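Local coordinates for protein nudix Hydrolase, RenU (Mycolicibacterium smegmatis, PDB 6UUF) that is a Nudix hydrolase that probably cleaves nucleoside diphosphate-linked substrates such as NADH with the help of magnesium, at residues L26-P31 / V110-A115. The protein carries 3 engineered substitutions. Sequence-based numbering, arbitrary orientation.
Sequences LLLRAP and VIADAA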
loop_
_atom_site.group_PDB
_atom_site.type_symbol
_atom_site.label_atom_id
_atom_site.label_comp_id
_atom_site.label_asym_id
_atom_site.label_seq_id
_atom_site.Cartn_x
_atom_site.Cartn_y
_atom_site.Cartn_z
ATOM N N LEU A 26 -1.986 -1.779 -0.076
ATOM C CA LEU A 26 -2.720 -2.026 1.135
ATOM C C LEU A 26 -2.054 -1.439 2.351
ATOM O O LEU A 26 -0.949 -1.826 2.686
ATOM C CB LEU A 26 -2.879 -3.513 1.343
ATOM C CG LEU A 26 -4.039 -3.886 2.246
ATOM C CD1 LEU A 26 -5.401 -3.453 1.723
ATOM C CD2 LEU A 26 -3.976 -5.401 2.413
ATOM N N LEU A 27 -2.752 -0.531 3.026
ATOM C CA LEU A 27 -2.390 -0.059 4.369
ATOM C C LEU A 27 -3.215 -0.831 5.361
ATOM O O LEU A 27 -4.352 -0.457 5.675
ATOM C CB LEU A 27 -2.659 1.444 4.487
ATOM C CG LEU A 27 -2.393 2.132 5.816
ATOM C CD1 LEU A 27 -0.994 1.787 6.254
ATOM C CD2 LEU A 27 -2.483 3.658 5.649
ATOM N N LEU A 28 -2.665 -1.943 5.815
ATOM C CA LEU A 28 -3.348 -2.846 6.722
ATOM C C LEU A 28 -3.006 -2.484 8.181
ATOM O O LEU A 28 -1.835 -2.474 8.541
ATOM C CB LEU A 28 -2.925 -4.275 6.462
ATOM C CG LEU A 28 -3.615 -5.322 7.345
ATOM C CD1 LEU A 28 -5.156 -5.281 7.257
ATOM C CD2 LEU A 28 -3.112 -6.679 6.903
ATOM N N ARG A 29 -4.032 -2.230 8.995
ATOM C CA ARG A 29 -3.891 -1.838 10.398
ATOM C C ARG A 29 -4.233 -2.969 11.312
ATOM O O ARG A 29 -5.143 -3.750 11.008
ATOM C CB ARG A 29 -4.762 -0.646 10.741
ATOM C CG ARG A 29 -4.601 0.526 9.768
ATOM C CD ARG A 29 -5.529 1.680 10.148
ATOM N NE ARG A 29 -6.959 1.311 10.131
ATOM C CZ ARG A 29 -7.938 2.116 10.537
ATOM N NH1 ARG A 29 -7.678 3.339 11.031
ATOM N NH2 ARG A 29 -9.187 1.685 10.475
ATOM N N ALA A 30 -3.494 -3.076 12.417
ATOM C CA ALA A 30 -3.827 -4.038 13.487
ATOM C C ALA A 30 -3.586 -3.487 14.887
ATOM O O ALA A 30 -2.641 -2.753 15.109
ATOM C CB ALA A 30 -3.102 -5.371 13.318
ATOM N N PRO A 31 -4.463 -3.846 15.835
ATOM C CA PRO A 31 -4.264 -3.377 17.205
ATOM C C PRO A 31 -3.161 -4.171 17.862
ATOM O O PRO A 31 -3.026 -5.375 17.602
ATOM C CB PRO A 31 -5.603 -3.672 17.879
ATOM C CG PRO A 31 -6.298 -4.660 17.002
ATOM C CD PRO A 31 -5.517 -4.874 15.758
ATOM N N VAL A 110 -5.372 1.628 -0.073
ATOM C CA VAL A 110 -6.545 0.955 0.381
ATOM C C VAL A 110 -6.267 0.660 1.853
ATOM O O VAL A 110 -5.383 -0.156 2.188
ATOM C CB VAL A 110 -6.768 -0.317 -0.466
ATOM C CG1 VAL A 110 -7.960 -1.146 0.015
ATOM C CG2 VAL A 110 -6.999 0.068 -1.927
ATOM N N ILE A 111 -7.025 1.324 2.729
ATOM C CA ILE A 111 -6.924 1.136 4.177
ATOM C C ILE A 111 -7.743 -0.088 4.599
ATOM O O ILE A 111 -8.911 -0.202 4.261
ATOM C CB ILE A 111 -7.453 2.397 4.909
ATOM C CG1 ILE A 111 -6.676 3.645 4.399
ATOM C CG2 ILE A 111 -7.380 2.203 6.409
ATOM C CD1 ILE A 111 -7.012 4.958 5.073
ATOM N N ALA A 112 -7.161 -0.978 5.367
ATOM C CA ALA A 112 -7.894 -2.146 5.836
ATOM C C ALA A 112 -7.474 -2.467 7.251
ATOM O O ALA A 112 -6.398 -2.016 7.687
ATOM C CB ALA A 112 -7.658 -3.346 4.936
ATOM N N ASP A 113 -8.335 -3.219 7.953
ATOM C CA ASP A 113 -8.100 -3.684 9.324
ATOM C C ASP A 113 -8.025 -5.222 9.461
ATOM O O ASP A 113 -8.735 -5.966 8.800
ATOM C CB ASP A 113 -9.229 -3.245 10.210
ATOM C CG ASP A 113 -9.373 -1.739 10.295
ATOM O OD1 ASP A 113 -8.497 -0.973 9.871
ATOM O OD2 ASP A 113 -10.421 -1.315 10.796
ATOM N N ALA A 114 -7.143 -5.680 10.330
ATOM C CA ALA A 114 -7.156 -7.058 10.817
ATOM C C ALA A 114 -7.409 -7.040 12.337
ATOM O O ALA A 114 -7.176 -6.014 13.028
ATOM C CB ALA A 114 -5.821 -7.700 10.541
ATOM N N ALA A 115 -7.858 -8.183 12.858
ATOM C CA ALA A 115 -8.178 -8.320 14.289
ATOM C C ALA A 115 -6.925 -8.289 15.195
ATOM O O ALA A 115 -7.018 -7.920 16.358
ATOM C CB ALA A 115 -8.990 -9.592 14.519
#
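The guanidinium of R29 has CG2 of I111 over one face, 3.8 Å above the plane and displaced toward the group's outer atoms, while OD1 of D113 sits at its edge, close to the plane. R29 and D113 are paired across two parallel strands in the mixed sheet of the Nudix fold, 26-31 beside 110-113, with their short axes 24° apart. R29 grips D113 side-on in a salt bridge: NE and NH2 both reach OD1, each at 2.8 Å, and NH2 makes a weak bond to OD2. The NE bond arrives nearly along the C-O axis of OD1, whereas NH2 takes the syn lone pair; the guanidinium and carboxylate planes are 30° apart. A bend at chi3 brings NE within reach of D113 OD1. R89 forms a second salt bridge to OD2 of D113, and NH1 of R29 bonds to the carbonyl of I160, just past helix 144-158. A leucine in place of R29 would probably leave the buried D113 carboxylate with only part of its charge balanced and the I160 carbonyl without this donor. L27 and I111 share the sheet face of R29 and D113 and pack against helix 144-158. On the other face, CD1 of L26 lies 3.8 Å from CG1 of V110 and meets CB of A112, which CD1 of L28 also touches. Between the faces, the backbone of 26-31 bonds alternately to 110-114: L27 N to V110 O, A112 N to L27 O, R29 N to A112 O, and finally A114 N to R29 O at 2.9 Å, with a C=O...N angle of 177°.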